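Local coordinates for protein 8-amino-8-demethylriboflavin N,N-dimethyltransferase (Streptomyces davawensis, PDB 4D7K) that catalyses the two successive S-adenosyl-L-methionine-dependent N-methylations that convert 8-amino-8-demethylriboflavin into the antibiotic roseoflavin, and works as a homodimer, at residues Leu38-Ala43 with Leu93-Pro98; Phe179-Asp184 with Thr243-Tyr248; Arg268-Met273 with Ala323-Val328; Ile283-Ile288 with Asp335-Ile340. One frame throughout, in Å; residues are numbered along the deposited sequence.

Contact 1: Leu38-Ala43 with Leu93-Pro98; sequences LPDLLA and LRSGHP
Two torsions set the meeting of Asp40 and Arg94: in each residue CG stands anti to the carbonyl carbon and beside the backbone N (chi1 -53° for Asp40, -66° for Arg94). This sends Asp40 CG, and with it the carboxylate, toward the type I beta turn Arg94-His97, while Arg94 lays its methylenes against helix 38-41. Arg94 CG meets Pro39 CB at 3.7 Å, and Arg94 CD lies 3.9 Å from Ala43 CB. Pro39 also meets Leu93, its CG 4.0 Å from Leu93 CB. The carboxylate makes one weak direct bond, Ser95 N to Asp40 OD1 at 3.4 Å; its other oxygen, OD2, accepts a hydrogen bond from a water 2.6 Å away, which also donates to Leu93 O at 2.7 Å. The guanidinium turns elsewhere, NE forming a salt bridge with Asp91. All of this lies in the dimerisation domain, where Pro39 rests on Val33 of helix 13-35 and Leu93 packs on Leu17 of the second subunit. Since Asp40 OD1 and Arg94 NH1 are 5.6 Å apart, their opposite charges could attract only at a distance; the join rests on aliphatic packing, a water bridge and one weak bond.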
# COMPACT_ATOMS: atom_id res chain seq x y z
N LEU A 38 -8.20 17.26 7.32
CA LEU A 38 -8.23 18.14 6.15
C LEU A 38 -9.52 18.02 5.33
O LEU A 38 -10.03 19.05 4.86
CB LEU A 38 -7.02 17.87 5.26
CG LEU A 38 -5.70 18.31 5.88
CD1 LEU A 38 -4.51 17.89 5.04
CD2 LEU A 38 -5.70 19.81 6.09
N PRO A 39 -10.07 16.80 5.14
CA PRO A 39 -11.32 16.77 4.38
C PRO A 39 -12.44 17.54 5.08
O PRO A 39 -13.22 18.22 4.42
CB PRO A 39 -11.67 15.28 4.32
CG PRO A 39 -10.37 14.58 4.52
CD PRO A 39 -9.62 15.44 5.48
N ASP A 40 -12.50 17.41 6.40
CA ASP A 40 -13.52 18.08 7.19
C ASP A 40 -13.30 19.59 7.22
O ASP A 40 -14.26 20.38 7.21
CB ASP A 40 -13.54 17.50 8.61
CG ASP A 40 -13.66 15.98 8.62
OD1 ASP A 40 -14.79 15.47 8.62
OD2 ASP A 40 -12.61 15.29 8.62
N LEU A 41 -12.04 20.01 7.24
CA LEU A 41 -11.70 21.42 7.18
C LEU A 41 -12.05 22.02 5.82
O LEU A 41 -12.26 23.22 5.70
CB LEU A 41 -10.20 21.63 7.48
CG LEU A 41 -9.72 21.51 8.92
CD1 LEU A 41 -8.20 21.45 8.96
CD2 LEU A 41 -10.23 22.67 9.76
N LEU A 42 -12.12 21.18 4.79
CA LEU A 42 -12.42 21.66 3.44
C LEU A 42 -13.87 21.39 3.06
O LEU A 42 -14.27 21.62 1.91
CB LEU A 42 -11.47 21.00 2.43
CG LEU A 42 -9.99 21.37 2.50
CD1 LEU A 42 -9.14 20.39 1.70
CD2 LEU A 42 -9.79 22.78 1.98
N ALA A 43 -14.66 20.92 4.02
CA ALA A 43 -16.03 20.49 3.76
C ALA A 43 -16.93 21.59 3.20
O ALA A 43 -17.93 21.29 2.55
CB ALA A 43 -16.65 19.93 5.03
N LEU A 93 -13.65 10.75 2.60
CA LEU A 93 -12.79 10.63 3.77
C LEU A 93 -13.25 11.59 4.86
O LEU A 93 -12.57 11.77 5.87
CB LEU A 93 -11.33 10.88 3.40
CG LEU A 93 -10.72 9.85 2.45
CD1 LEU A 93 -9.25 10.14 2.16
CD2 LEU A 93 -10.86 8.45 3.01
N ARG A 94 -14.41 12.21 4.66
CA ARG A 94 -15.05 12.98 5.73
C ARG A 94 -15.81 12.04 6.64
O ARG A 94 -16.47 11.11 6.18
CB ARG A 94 -16.01 14.04 5.17
CG ARG A 94 -15.37 15.15 4.38
CD ARG A 94 -16.39 16.21 3.99
NE ARG A 94 -17.54 15.66 3.27
CZ ARG A 94 -18.78 15.59 3.76
NH1 ARG A 94 -19.04 16.03 4.98
NH2 ARG A 94 -19.75 15.07 3.02
N SER A 95 -15.73 12.28 7.94
CA SER A 95 -16.47 11.49 8.92
C SER A 95 -17.97 11.60 8.68
O SER A 95 -18.70 10.62 8.82
CB SER A 95 -16.12 11.94 10.34
OG SER A 95 -14.75 12.31 10.44
N GLY A 96 -18.42 12.79 8.30
CA GLY A 96 -19.83 13.07 8.16
C GLY A 96 -20.47 12.74 6.83
O GLY A 96 -21.63 13.08 6.59
N HIS A 97 -19.73 12.08 5.95
CA HIS A 97 -20.27 11.67 4.65
C HIS A 97 -21.12 10.42 4.84
O HIS A 97 -20.72 9.49 5.53
CB HIS A 97 -19.14 11.41 3.65
CG HIS A 97 -19.61 11.28 2.24
ND1 HIS A 97 -20.30 10.18 1.78
CD2 HIS A 97 -19.47 12.11 1.17
CE1 HIS A 97 -20.58 10.33 0.50
NE2 HIS A 97 -20.09 11.49 0.10
N PRO A 98 -22.32 10.40 4.23
CA PRO A 98 -23.25 9.27 4.38
C PRO A 98 -22.64 7.93 3.95
O PRO A 98 -22.92 6.91 4.56
CB PRO A 98 -24.43 9.65 3.49
CG PRO A 98 -23.92 10.75 2.59
CD PRO A 98 -22.90 11.48 3.41
O HOH W 1 -11.25 13.31 7.72

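Contact 2: Phe179-Asp184 with Thr243-Tyr248; sequences FTRFAD and TGCDAY
Phe179 and Arg181 fit against the opposite ends of Cys245-Ala247 where two parallel strands of the Rossmann-like methyltransferase sheet, 181-185 and 247-251, come together. The bridges Phe182-Ala247 and Ala183-Tyr248 fix the register, and Ala183 N bonds to Ala247 O at 2.8 Å with a C=O...N angle of 166°. Small side chains are the bumps here. The methyl of Ala247 fills the corner formed by the Phe179 and Phe182 rings: it sits over one face of Phe179, a CH-pi contact with CB 4.2 Å from the centroid, and touches Phe182 CD2. On the other face of the sheet, Ala183 CB touches both Cys245 SG and the Tyr248 ring, 3.6 Å from Tyr248 CD2. Arg181 runs extended from CG to NE past the sulfur, and Cys245 SG lies over one face of the guanidinium, offset toward its rim; beyond it, NH1 makes a weak bond to Thr243 O. Helix 191-199 packs on Phe182 through Leu193 and Val196, and Phe174 adjoins Phe179. Before the regular pairing, the Asp246 carboxylate, with CG between its own backbone N and carbonyl carbon (chi1 54°), accepts from two successive backbone N-H groups. Its OD1 receives a weak bond from Arg181 N at 2.8 Å and lies as close to Arg181 O without bonding to it. The straighter bond is to the other oxygen, Thr180 N reaching the syn lone pair of Asp246 OD2 at 3.0 Å with 165° at the hydrogen.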
# COMPACT_ATOMS: atom_id res chain seq x y z
N PHE A 179 -37.76 -16.58 1.31
CA PHE A 179 -37.97 -16.75 2.75
C PHE A 179 -38.80 -15.59 3.28
O PHE A 179 -38.77 -14.49 2.72
CB PHE A 179 -36.63 -16.85 3.49
CG PHE A 179 -35.76 -17.97 3.02
CD1 PHE A 179 -36.04 -19.28 3.37
CD2 PHE A 179 -34.67 -17.72 2.21
CE1 PHE A 179 -35.24 -20.31 2.93
CE2 PHE A 179 -33.86 -18.75 1.76
CZ PHE A 179 -34.15 -20.05 2.13
N THR A 180 -39.54 -15.83 4.36
CA THR A 180 -40.46 -14.83 4.88
C THR A 180 -40.17 -14.40 6.31
O THR A 180 -40.75 -13.44 6.81
CB THR A 180 -41.92 -15.33 4.82
OG1 THR A 180 -42.76 -14.41 5.52
CG2 THR A 180 -42.03 -16.70 5.47
N ARG A 181 -39.26 -15.11 6.97
CA ARG A 181 -38.89 -14.76 8.33
C ARG A 181 -37.41 -15.01 8.59
O ARG A 181 -36.95 -16.15 8.62
CB ARG A 181 -39.74 -15.52 9.34
CG ARG A 181 -39.63 -14.96 10.75
CD ARG A 181 -40.52 -15.70 11.73
NE ARG A 181 -40.35 -15.19 13.09
CZ ARG A 181 -40.79 -15.80 14.18
NH1 ARG A 181 -41.43 -16.96 14.08
NH2 ARG A 181 -40.58 -15.26 15.37
N PHE A 182 -36.66 -13.93 8.78
CA PHE A 182 -35.22 -14.01 8.94
C PHE A 182 -34.79 -13.92 10.39
O PHE A 182 -35.39 -13.20 11.19
CB PHE A 182 -34.55 -12.90 8.13
CG PHE A 182 -34.87 -12.94 6.66
CD1 PHE A 182 -35.98 -12.29 6.16
CD2 PHE A 182 -34.05 -13.65 5.79
CE1 PHE A 182 -36.28 -12.33 4.81
CE2 PHE A 182 -34.34 -13.69 4.44
CZ PHE A 182 -35.46 -13.04 3.95
N ALA A 183 -33.75 -14.67 10.73
CA ALA A 183 -33.19 -14.64 12.08
C ALA A 183 -31.69 -14.37 12.00
O ALA A 183 -30.90 -15.28 11.79
CB ALA A 183 -33.46 -15.95 12.81
N ASP A 184 -31.32 -13.11 12.17
CA ASP A 184 -29.92 -12.71 12.10
C ASP A 184 -29.23 -12.92 13.44
O ASP A 184 -29.35 -12.10 14.34
CB ASP A 184 -29.80 -11.25 11.66
CG ASP A 184 -28.46 -10.94 11.00
OD1 ASP A 184 -27.47 -11.65 11.30
OD2 ASP A 184 -28.40 -10.00 10.18
N THR A 243 -37.96 -19.11 17.52
CA THR A 243 -38.43 -20.37 16.95
C THR A 243 -39.47 -20.12 15.86
O THR A 243 -40.36 -19.27 16.02
CB THR A 243 -39.03 -21.28 18.05
OG1 THR A 243 -38.04 -21.53 19.05
CG2 THR A 243 -39.50 -22.60 17.47
N GLY A 244 -39.37 -20.85 14.76
CA GLY A 244 -40.34 -20.76 13.69
C GLY A 244 -39.87 -19.93 12.51
O GLY A 244 -40.65 -19.65 11.59
N CYS A 245 -38.60 -19.55 12.52
CA CYS A 245 -38.03 -18.82 11.40
C CYS A 245 -37.62 -19.79 10.30
O CYS A 245 -37.15 -20.89 10.58
CB CYS A 245 -36.83 -17.98 11.86
SG CYS A 245 -37.26 -16.68 13.06
N ASP A 246 -37.82 -19.39 9.05
CA ASP A 246 -37.51 -20.27 7.93
C ASP A 246 -36.16 -19.92 7.31
O ASP A 246 -35.73 -20.53 6.33
CB ASP A 246 -38.62 -20.22 6.87
CG ASP A 246 -38.92 -18.81 6.41
OD1 ASP A 246 -38.70 -17.87 7.20
OD2 ASP A 246 -39.39 -18.65 5.27
N ALA A 247 -35.48 -18.94 7.90
CA ALA A 247 -34.13 -18.58 7.47
C ALA A 247 -33.30 -18.09 8.65
O ALA A 247 -33.64 -17.10 9.29
CB ALA A 247 -34.18 -17.52 6.38
N TYR A 248 -32.22 -18.80 8.94
CA TYR A 248 -31.29 -18.41 10.00
C TYR A 248 -29.96 -18.00 9.40
O TYR A 248 -29.40 -18.72 8.56
CB TYR A 248 -31.10 -19.56 10.99
CG TYR A 248 -32.31 -19.83 11.84
CD1 TYR A 248 -33.39 -20.54 11.34
CD2 TYR A 248 -32.38 -19.38 13.16
CE1 TYR A 248 -34.50 -20.79 12.11
CE2 TYR A 248 -33.49 -19.63 13.94
CZ TYR A 248 -34.55 -20.33 13.41
OH TYR A 248 -35.66 -20.59 14.18

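Contact 3: Arg268-Met273 with Ala323-Val328; sequences RIRQAM and AGFDIV
Arg270, near the end of helix 259-270, packs its aliphatic chain on the turn where a Schellman motif at Gly324 ends helix 313-322 and leads into edge strand 325-333 of the methyltransferase sheet. Ala323 comes first: its carbonyl O lies 3.4 Å from Arg270 CG. At Gly324 the positive phi belongs to the Schellman turn, and its own carbonyl O accepts Arg270 NE at 3.2 Å. That acceptor lies near the guanidinium plane, but the donor lies 32° out of the carbonyl plane, and the angle at the hydrogen is a modest 137°. Arg270 NH1 bonds to Gly274 O, and the guanidinium thus links the turn to the loop after its own helix. Phe325 follows and carries most of the apolar contact, with Leu320 of helix 313-322 also touching it. Arg270 CG stands anti to the backbone N and the chain bends at chi2 (61°), which sets CD over one face of the ring, 3.9 Å from the centroid. Ile269 CG2 approaches Phe325 CZ obliquely. At the ring's edge, in its plane, Met273 makes a Met-aromatic contact, its SD 3.5 Å from Phe325 CE1.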
# COMPACT_ATOMS: atom_id res chain seq x y z
N ARG A 268 -28.48 -25.99 18.60
CA ARG A 268 -29.55 -25.16 19.11
C ARG A 268 -30.35 -24.50 17.99
O ARG A 268 -31.57 -24.38 18.08
CB ARG A 268 -28.99 -24.09 20.05
CG ARG A 268 -28.73 -24.58 21.46
CD ARG A 268 -30.03 -24.82 22.22
NE ARG A 268 -30.79 -23.59 22.40
CZ ARG A 268 -31.88 -23.26 21.70
NH1 ARG A 268 -32.35 -24.09 20.77
NH2 ARG A 268 -32.50 -22.12 21.94
N ILE A 269 -29.66 -24.08 16.94
CA ILE A 269 -30.33 -23.54 15.76
C ILE A 269 -31.16 -24.64 15.10
O ILE A 269 -32.30 -24.43 14.71
CB ILE A 269 -29.33 -22.96 14.75
CG1 ILE A 269 -28.60 -21.76 15.37
CG2 ILE A 269 -30.04 -22.54 13.47
CD1 ILE A 269 -27.50 -21.20 14.49
N ARG A 270 -30.57 -25.83 15.00
CA ARG A 270 -31.20 -26.96 14.34
C ARG A 270 -32.57 -27.32 14.92
O ARG A 270 -33.49 -27.64 14.17
CB ARG A 270 -30.28 -28.19 14.41
CG ARG A 270 -30.87 -29.44 13.81
CD ARG A 270 -31.18 -29.27 12.32
NE ARG A 270 -31.86 -30.44 11.79
CZ ARG A 270 -33.18 -30.58 11.75
NH1 ARG A 270 -33.97 -29.61 12.20
NH2 ARG A 270 -33.72 -31.69 11.25
N GLN A 271 -32.70 -27.26 16.24
CA GLN A 271 -33.96 -27.62 16.87
C GLN A 271 -34.94 -26.45 16.91
O GLN A 271 -36.10 -26.62 17.29
CB GLN A 271 -33.71 -28.16 18.28
CG GLN A 271 -32.94 -27.23 19.20
CD GLN A 271 -32.63 -27.87 20.55
OE1 GLN A 271 -32.13 -27.21 21.46
NE2 GLN A 271 -32.91 -29.17 20.67
N ALA A 272 -34.48 -25.27 16.52
CA ALA A 272 -35.34 -24.09 16.46
C ALA A 272 -35.99 -23.95 15.08
O ALA A 272 -36.94 -23.18 14.90
CB ALA A 272 -34.54 -22.84 16.79
N MET A 273 -35.48 -24.70 14.11
CA MET A 273 -35.97 -24.64 12.74
C MET A 273 -37.19 -25.54 12.54
O MET A 273 -37.94 -25.37 11.58
CB MET A 273 -34.87 -25.04 11.75
CG MET A 273 -33.65 -24.16 11.80
SD MET A 273 -32.38 -24.71 10.64
CE MET A 273 -33.31 -24.78 9.12
N ALA A 323 -24.15 -31.56 13.92
CA ALA A 323 -25.31 -30.78 14.34
C ALA A 323 -26.57 -31.16 13.55
O ALA A 323 -27.64 -30.59 13.77
CB ALA A 323 -25.03 -29.30 14.19
N GLY A 324 -26.43 -32.12 12.64
CA GLY A 324 -27.57 -32.58 11.86
C GLY A 324 -27.94 -31.66 10.71
O GLY A 324 -29.13 -31.46 10.43
N PHE A 325 -26.94 -31.10 10.05
CA PHE A 325 -27.17 -30.26 8.88
C PHE A 325 -26.54 -30.83 7.62
O PHE A 325 -25.56 -31.58 7.69
CB PHE A 325 -26.63 -28.85 9.12
CG PHE A 325 -27.54 -27.97 9.93
CD1 PHE A 325 -28.70 -27.46 9.37
CD2 PHE A 325 -27.22 -27.63 11.23
CE1 PHE A 325 -29.54 -26.64 10.11
CE2 PHE A 325 -28.05 -26.82 11.98
CZ PHE A 325 -29.21 -26.32 11.42
N ASP A 326 -27.10 -30.47 6.47
CA ASP A 326 -26.53 -30.85 5.18
C ASP A 326 -26.32 -29.62 4.31
O ASP A 326 -27.20 -28.77 4.19
CB ASP A 326 -27.44 -31.85 4.46
CG ASP A 326 -26.95 -33.27 4.60
OD1 ASP A 326 -25.72 -33.47 4.68
OD2 ASP A 326 -27.80 -34.19 4.63
N ILE A 327 -25.14 -29.54 3.69
CA ILE A 327 -24.85 -28.44 2.77
C ILE A 327 -25.58 -28.65 1.45
O ILE A 327 -25.29 -29.60 0.72
CB ILE A 327 -23.34 -28.30 2.52
CG1 ILE A 327 -22.61 -28.06 3.84
CG2 ILE A 327 -23.06 -27.17 1.54
CD1 ILE A 327 -21.14 -27.75 3.68
N VAL A 328 -26.53 -27.78 1.15
CA VAL A 328 -27.25 -27.82 -0.12
C VAL A 328 -26.36 -27.26 -1.22
O VAL A 328 -26.33 -27.77 -2.33
CB VAL A 328 -28.57 -27.03 -0.05
CG1 VAL A 328 -29.26 -27.02 -1.40
CG2 VAL A 328 -29.47 -27.62 1.01

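Contact 4: Ile283-Ile288 with Asp335-Ile340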
# COMPACT_ATOMS: atom_id res chain seq x y z
N ILE A 283 -25.06 -19.62 6.11
CA ILE A 283 -23.82 -19.15 6.72
C ILE A 283 -23.03 -18.31 5.73
O ILE A 283 -22.63 -18.78 4.66
CB ILE A 283 -22.95 -20.31 7.22
CG1 ILE A 283 -23.75 -21.18 8.20
CG2 ILE A 283 -21.70 -19.78 7.91
CD1 ILE A 283 -22.95 -22.31 8.81
N LEU A 284 -22.81 -17.05 6.09
CA LEU A 284 -22.11 -16.11 5.23
C LEU A 284 -20.65 -16.03 5.67
O LEU A 284 -20.35 -15.63 6.79
CB LEU A 284 -22.78 -14.74 5.26
CG LEU A 284 -24.02 -14.50 4.40
CD1 LEU A 284 -25.13 -15.51 4.66
CD2 LEU A 284 -24.55 -13.09 4.61
N ASP A 285 -19.74 -16.41 4.78
CA ASP A 285 -18.33 -16.46 5.12
C ASP A 285 -17.47 -16.58 3.87
O ASP A 285 -17.99 -16.74 2.76
CB ASP A 285 -18.05 -17.64 6.06
CG ASP A 285 -16.80 -17.44 6.90
OD1 ASP A 285 -16.03 -16.49 6.64
OD2 ASP A 285 -16.57 -18.25 7.83
N SER A 286 -16.16 -16.49 4.05
CA SER A 286 -15.21 -16.83 2.99
C SER A 286 -14.81 -18.29 3.17
O SER A 286 -14.44 -18.71 4.26
CB SER A 286 -13.99 -15.92 3.04
OG SER A 286 -13.08 -16.23 2.00
N VAL A 287 -14.91 -19.07 2.10
CA VAL A 287 -14.65 -20.50 2.19
C VAL A 287 -13.33 -20.86 1.51
O VAL A 287 -13.17 -20.68 0.30
CB VAL A 287 -15.80 -21.31 1.56
CG1 VAL A 287 -15.50 -22.80 1.61
CG2 VAL A 287 -17.10 -21.00 2.28
N ILE A 288 -12.39 -21.37 2.31
CA ILE A 288 -11.08 -21.78 1.81
C ILE A 288 -11.23 -22.81 0.71
O ILE A 288 -11.88 -23.84 0.89
CB ILE A 288 -10.20 -22.36 2.94
CG1 ILE A 288 -10.01 -21.34 4.07
CG2 ILE A 288 -8.86 -22.82 2.38
CD1 ILE A 288 -9.19 -20.14 3.67
N ASP A 335 -16.21 -12.05 -5.23
CA ASP A 335 -14.92 -12.72 -5.32
C ASP A 335 -14.31 -13.03 -3.96
O ASP A 335 -13.16 -13.47 -3.87
CB ASP A 335 -13.95 -11.87 -6.14
CG ASP A 335 -14.36 -11.76 -7.60
OD1 ASP A 335 -14.96 -12.72 -8.12
OD2 ASP A 335 -14.07 -10.71 -8.22
N VAL A 336 -15.08 -12.82 -2.90
CA VAL A 336 -14.59 -13.12 -1.57
C VAL A 336 -15.54 -14.03 -0.82
O VAL A 336 -15.20 -15.15 -0.46
CB VAL A 336 -14.39 -11.85 -0.74
CG1 VAL A 336 -13.90 -12.21 0.66
CG2 VAL A 336 -13.42 -10.91 -1.43
N TRP A 337 -16.75 -13.52 -0.60
CA TRP A 337 -17.70 -14.16 0.29
C TRP A 337 -18.56 -15.18 -0.43
O TRP A 337 -18.60 -15.24 -1.65
CB TRP A 337 -18.58 -13.10 0.95
CG TRP A 337 -17.79 -11.95 1.49
CD1 TRP A 337 -17.78 -10.67 1.01
CD2 TRP A 337 -16.90 -11.97 2.61
NE1 TRP A 337 -16.93 -9.89 1.76
CE2 TRP A 337 -16.37 -10.67 2.75
CE3 TRP A 337 -16.48 -12.96 3.51
CZ2 TRP A 337 -15.46 -10.33 3.75
CZ3 TRP A 337 -15.57 -12.63 4.50
CH2 TRP A 337 -15.07 -11.32 4.61
N ALA A 338 -19.25 -15.99 0.36
CA ALA A 338 -20.13 -17.01 -0.18
C ALA A 338 -21.30 -17.23 0.76
O ALA A 338 -21.21 -16.98 1.96
CB ALA A 338 -19.36 -18.31 -0.39
N VAL A 339 -22.42 -17.70 0.21
CA VAL A 339 -23.54 -18.09 1.05
C VAL A 339 -23.61 -19.61 1.14
O VAL A 339 -23.91 -20.29 0.16
CB VAL A 339 -24.87 -17.54 0.51
CG1 VAL A 339 -26.03 -18.06 1.35
CG2 VAL A 339 -24.84 -16.03 0.51
N ILE A 340 -23.30 -20.13 2.32
CA ILE A 340 -23.40 -21.56 2.57
C ILE A 340 -24.84 -21.91 2.92
O ILE A 340 -25.31 -21.59 4.00
CB ILE A 340 -22.47 -22.01 3.72
CG1 ILE A 340 -21.03 -21.58 3.44
CG2 ILE A 340 -22.54 -23.53 3.90
CD1 ILE A 340 -20.05 -21.97 4.54
O HOH W 2 -16.02 -17.89 -0.41
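Ile283 and Ile340 exchange two backbone bonds, Ile283 N to Ile340 O at 2.9 Å and Ile340 N to Ile283 O at 2.8 Å, within strands whose short axes run antiparallel at 164° and 4.7 Å apart. The next hydrogen-bonded pair, Asp285 with Ala338, has CA atoms 5.6 Å apart. On the face of Ile283 and Ile340 their CB atoms meet, and from beyond the strand Val287 CG2 comes within 3.8 Å of Ile340 CD1; Trp316 of helix 313-322 touches both isoleucines. On the other face Leu284 and Val339 lie side by side, pointing the same way, with Phe170 against them. Strand 337-344 runs antiparallel between 280-285 and 325-333 (strand order 3-2-1-4-5-7-6), the class I methyltransferase arrangement with its closing hairpin. Past the last pair, Trp337 brings the edge of its indole to the backbone, CE3 3.6 Å from Ser286 N, while Val336 CG1 covers the centre of one face. Ser286 N itself bonds to Asp285 OD1, which it meets from above the carboxylate plane. The Val336 carbonyl O gathers several donors: a weak bond from Ser286 OG, one from Thr291 OG1, and a water 2.9 Å away that also accepts from Val287 N.

In the fold
Contact 1 stands apart in the dimerisation domain, its centre about 39, 46 and 33 Å from the centres of contacts 2, 3 and 4. It closes along the chain before the others open; contact 2 then closes before 3 and 4, whose segments alternate. Those three reach one seven-stranded mixed sheet. Contact 2 joins central parallel strands, contact 4 pairs 280-285 with 337-344, and contact 3 packs a helix end on edge strand 325-333. Contacts 2 and 3, with centres about 13 Å apart, touch through Tyr248, whose OH lies 3.0 Å from Ala272 O, probably hydrogen-bonded, and also bonds to Pro242 O. The separation of contact 1 matches the enzyme's division into dimerisation and catalytic parts.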